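Local atomic coordinates of photosystem II assembly protein Ycf48 (Thermosynechococcus elongatus, PDB entry 5OJ5), a protein that probably acts early in photosystem II assembly and in the replacement of photodamaged D1, and binds the C-terminal prepropeptide of D1. Residues 81-84 with 85-88; 124-127 with 128-132. All coordinates share one frame; numbering follows the deposited sequence.

Contacts 1 and 2 are the same kind of turn in two consecutive blades of a seven-bladed beta-propeller, with contact 1 complete along the chain before contact 2 begins. Residues 81-88 connect the third and fourth strands of one blade, 77-81 and 89-90; residues 124-132 do the same between strands 120-124 and 132-133 of the next antiparallel sheet. The two centres lie about 18 Å apart, on the periphery of the ring. They nevertheless touch, with Arg82 NH2 packing 3.1 Å from Gln129 OE1, so the turns of neighbouring blades meet through these side chains. In contact 2, Trp131 and Ser132 also meet the bound D1 peptide.

Contact 1. Residues 81-84 with 85-88; sequences TRDG and GQTW
The six-membered ring of Trp88 takes the side chain of Thr81 over one face: CB of Thr81 sits 3.6 Å from the ring centroid, 8° off the normal. CG2 of Thr81 lies over the same face, near CH2 of Trp88. NE1 of Trp88 gives a bent 2.9 Å hydrogen bond to Gly85 O, which lies well out of the indole plane; the donor comes from above the carbonyl plane. With chi1 at -174°, Thr81 OG1 lies across from the backbone N and is gripped three ways. It donates to Thr87 O and accepts N-H groups from Gly85 and, in an ST turn, Asp83. The Asp83 carboxylate spans the loop: OD1 receives Thr87 N at 2.9 Å through its syn lone pair, while Thr87 OG1 donates to OD2 of Asp83 from above the carboxylate plane at 2.7 Å. Gln86, extended beyond CG, brings NE2 to Asp83 O in the carbonyl plane at 3.0 Å. Water 1 links Arg82 N to Thr87 OG1. Met61 and Phe63 of its own blade and Leu335 of another sheet also pack on Trp88, which thus touches both. Sequence and bonding identify an Asp-box, the hairpin turn of BNR repeats in sialidase-like propellers.

Contact 2. Residues 124-127 with 128-132; sequences TTDG and GQSWS
Thr124 and Asp126 reach Gly128 and Ser130 through two different first torsions: in Thr124, OG1 stands opposite the backbone N (chi1 -178°), directed into the turn, whereas CG of Asp126 is tucked between its N and carbonyl carbon (chi1 61°), which swings the carboxylate across to Ser130. Thr124 OG1 donates to Ser130 O at 2.8 Å and receives Gly128 N at 2.9 Å. It also takes Asp126 N, closing an ST turn, so one hydroxyl fixes three points of the loop. OD1 of Asp126 accepts Ser130 N at 2.9 Å with its syn lone pair. Ser130 OG meets OD2 of Asp126 from above the carboxylate plane at 2.7 Å, and the two bonds together hold the carboxylate against rotation. CG2 of Thr124 lies 3.8 Å from the centroid of the six-membered ring of Trp131, a CH-pi contact, and Gly128 CA joins it over that same face, toward the rim. Gln129 bends at chi2 and sends NE2 to Gly127 O, a long bond of 3.3 Å coming from 59° above the carbonyl plane; NE2 is also hydrogen-bonded to Glu80. Gly127 O further receives Trp70 NE1, and the indole of Trp70 stacks edge-to-face with Trp131, so the preceding blade packs against this turn. Water 2 bridges Thr125 N and Ser130 O. Trp131 also makes backbone hydrogen bonds to the bound D1 peptide. TTDGGQSW, with its threonine-aspartate-serine network and face-packed tryptophan, is an Asp-box between the third and fourth strands of a propeller blade.

Contact 1. Residues 81-84 with 85-88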
loop_
_atom_site.group_PDB
_atom_site.type_symbol
_atom_site.label_atom_id
_atom_site.label_comp_id
_atom_site.label_asym_id
_atom_site.label_seq_id
_atom_site.Cartn_x
_atom_site.Cartn_y
_atom_site.Cartn_z
ATOM N N THR A 81 0.495 -18.074 -1.796
ATOM C CA THR A 81 -0.106 -18.796 -0.673
ATOM C C THR A 81 -1.384 -19.468 -1.149
ATOM O O THR A 81 -2.113 -18.928 -2.001
ATOM C CB THR A 81 -0.413 -17.830 0.508
ATOM O OG1 THR A 81 -0.863 -18.618 1.616
ATOM C CG2 THR A 81 -1.477 -16.791 0.200
ATOM N N ARG A 82 -1.690 -20.609 -0.521
ATOM C CA ARG A 82 -2.955 -21.293 -0.698
ATOM C C ARG A 82 -3.703 -21.465 0.603
ATOM O O ARG A 82 -4.792 -22.066 0.598
ATOM C CB ARG A 82 -2.720 -22.672 -1.326
ATOM C CG ARG A 82 -2.016 -22.628 -2.587
ATOM C CD ARG A 82 -2.925 -22.521 -3.672
ATOM N NE ARG A 82 -2.165 -22.821 -4.884
ATOM C CZ ARG A 82 -2.736 -23.104 -6.025
ATOM N NH1 ARG A 82 -4.050 -23.122 -6.052
ATOM N NH2 ARG A 82 -2.005 -23.338 -7.104
ATOM N N ASP A 83 -3.179 -20.949 1.709
ATOM C CA ASP A 83 -3.780 -21.134 3.022
ATOM C C ASP A 83 -4.073 -19.804 3.705
ATOM O O ASP A 83 -4.047 -19.697 4.936
ATOM C CB ASP A 83 -2.928 -22.073 3.882
ATOM C CG ASP A 83 -1.556 -21.532 4.186
ATOM O OD1 ASP A 83 -1.237 -20.355 3.867
ATOM O OD2 ASP A 83 -0.748 -22.290 4.778
ATOM N N GLY A 84 -4.386 -18.787 2.908
ATOM C CA GLY A 84 -4.769 -17.516 3.496
ATOM C C GLY A 84 -3.610 -16.681 3.958
ATOM O O GLY A 84 -3.823 -15.687 4.669
ATOM N N GLY A 85 -2.389 -17.048 3.586
ATOM C CA GLY A 85 -1.202 -16.295 3.950
ATOM C C GLY A 85 -0.505 -16.776 5.197
ATOM O O GLY A 85 0.372 -16.066 5.704
ATOM N N GLN A 86 -0.839 -17.971 5.687
ATOM C CA GLN A 86 -0.024 -18.578 6.741
ATOM C C GLN A 86 1.321 -19.058 6.207
ATOM O O GLN A 86 2.342 -18.908 6.878
ATOM C CB GLN A 86 -0.758 -19.767 7.351
ATOM C CG GLN A 86 -2.104 -19.382 7.930
ATOM C CD GLN A 86 -2.860 -20.573 8.397
ATOM O OE1 GLN A 86 -2.548 -21.135 9.439
ATOM N NE2 GLN A 86 -3.828 -21.024 7.586
ATOM N N THR A 87 1.354 -19.613 4.989
ATOM C CA THR A 87 2.576 -20.131 4.406
ATOM C C THR A 87 2.656 -19.638 2.964
ATOM O O THR A 87 1.646 -19.536 2.260
ATOM C CB THR A 87 2.690 -21.623 4.479
ATOM O OG1 THR A 87 1.698 -22.190 3.659
ATOM C CG2 THR A 87 2.494 -22.118 5.876
ATOM N N TRP A 88 3.881 -19.371 2.542
ATOM C CA TRP A 88 4.160 -18.775 1.256
ATOM C C TRP A 88 5.248 -19.556 0.555
ATOM O O TRP A 88 6.271 -19.897 1.162
ATOM C CB TRP A 88 4.603 -17.320 1.456
ATOM C CG TRP A 88 3.514 -16.437 2.045
ATOM C CD1 TRP A 88 3.220 -16.270 3.370
ATOM C CD2 TRP A 88 2.579 -15.662 1.300
ATOM N NE1 TRP A 88 2.179 -15.400 3.499
ATOM C CE2 TRP A 88 1.762 -15.009 2.246
ATOM C CE3 TRP A 88 2.370 -15.451 -0.069
ATOM C CZ2 TRP A 88 0.733 -14.145 1.870
ATOM C CZ3 TRP A 88 1.337 -14.603 -0.457
ATOM C CH2 TRP A 88 0.518 -13.957 0.517
HETATM O O HOH W 1 0.300 -21.923 1.030
#

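Contact 2. Residues 124-127 with 128-132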
loop_
_atom_site.group_PDB
_atom_site.type_symbol
_atom_site.label_atom_id
_atom_site.label_comp_id
_atom_site.label_asym_id
_atom_site.label_seq_id
_atom_site.Cartn_x
_atom_site.Cartn_y
_atom_site.Cartn_z
ATOM N N THR A 124 -1.662 -12.611 -15.718
ATOM C CA THR A 124 -2.172 -13.976 -15.627
ATOM C C THR A 124 -3.690 -13.939 -15.738
ATOM O O THR A 124 -4.341 -13.006 -15.261
ATOM C CB THR A 124 -1.744 -14.644 -14.276
ATOM O OG1 THR A 124 -2.215 -15.988 -14.251
ATOM C CG2 THR A 124 -2.304 -13.950 -13.057
ATOM N N THR A 125 -4.244 -15.006 -16.291
ATOM C CA THR A 125 -5.681 -15.212 -16.276
ATOM C C THR A 125 -6.079 -16.467 -15.533
ATOM O O THR A 125 -7.267 -16.799 -15.510
ATOM C CB THR A 125 -6.264 -15.234 -17.686
ATOM O OG1 THR A 125 -5.626 -16.288 -18.394
ATOM C CG2 THR A 125 -6.047 -13.925 -18.374
ATOM N N ASP A 126 -5.135 -17.169 -14.918
ATOM C CA ASP A 126 -5.444 -18.437 -14.261
ATOM C C ASP A 126 -4.967 -18.455 -12.818
ATOM O O ASP A 126 -4.623 -19.510 -12.281
ATOM C CB ASP A 126 -4.886 -19.633 -15.060
ATOM C CG ASP A 126 -3.377 -19.613 -15.201
ATOM O OD1 ASP A 126 -2.720 -18.783 -14.556
ATOM O OD2 ASP A 126 -2.847 -20.479 -15.952
ATOM N N GLY A 127 -5.005 -17.303 -12.158
ATOM C CA GLY A 127 -4.639 -17.279 -10.763
ATOM C C GLY A 127 -3.151 -17.382 -10.536
ATOM O O GLY A 127 -2.722 -17.792 -9.446
ATOM N N GLY A 128 -2.339 -17.013 -11.532
ATOM C CA GLY A 128 -0.918 -17.057 -11.389
ATOM C C GLY A 128 -0.291 -18.416 -11.633
ATOM O O GLY A 128 0.902 -18.586 -11.378
ATOM N N GLN A 129 -1.051 -19.368 -12.183
ATOM C CA GLN A 129 -0.425 -20.633 -12.566
ATOM C C GLN A 129 0.421 -20.470 -13.820
ATOM O O GLN A 129 1.410 -21.206 -13.987
ATOM C CB GLN A 129 -1.481 -21.724 -12.723
ATOM C CG GLN A 129 -2.342 -21.831 -11.457
ATOM C CD GLN A 129 -1.500 -21.880 -10.168
ATOM O OE1 GLN A 129 -0.787 -22.846 -9.920
ATOM N NE2 GLN A 129 -1.593 -20.850 -9.317
ATOM N N SER A 130 0.089 -19.506 -14.677
ATOM C CA SER A 130 0.942 -19.142 -15.789
ATOM C C SER A 130 0.933 -17.629 -15.871
ATOM O O SER A 130 -0.124 -16.984 -15.759
ATOM C CB SER A 130 0.515 -19.742 -17.092
ATOM O OG SER A 130 -0.787 -19.412 -17.359
ATOM N N TRP A 131 2.111 -17.074 -16.056
ATOM C CA TRP A 131 2.291 -15.646 -16.196
ATOM C C TRP A 131 2.908 -15.371 -17.560
ATOM O O TRP A 131 3.782 -16.120 -18.013
ATOM C CB TRP A 131 3.264 -15.123 -15.118
ATOM C CG TRP A 131 2.761 -15.155 -13.694
ATOM C CD1 TRP A 131 2.899 -16.163 -12.792
ATOM C CD2 TRP A 131 2.005 -14.135 -13.052
ATOM N NE1 TRP A 131 2.310 -15.812 -11.605
ATOM C CE2 TRP A 131 1.743 -14.572 -11.741
ATOM C CE3 TRP A 131 1.531 -12.890 -13.469
ATOM C CZ2 TRP A 131 1.045 -13.804 -10.818
ATOM C CZ3 TRP A 131 0.825 -12.111 -12.539
ATOM C CH2 TRP A 131 0.581 -12.578 -11.240
ATOM N N SER A 132 2.503 -14.261 -18.158
ATOM C CA SER A 132 3.082 -13.761 -19.383
ATOM C C SER A 132 3.547 -12.339 -19.157
ATOM O O SER A 132 2.973 -11.585 -18.358
ATOM C CB SER A 132 2.075 -13.797 -20.515
ATOM O OG SER A 132 1.645 -15.131 -20.721
HETATM O O HOH W 2 -2.431 -16.845 -17.566
#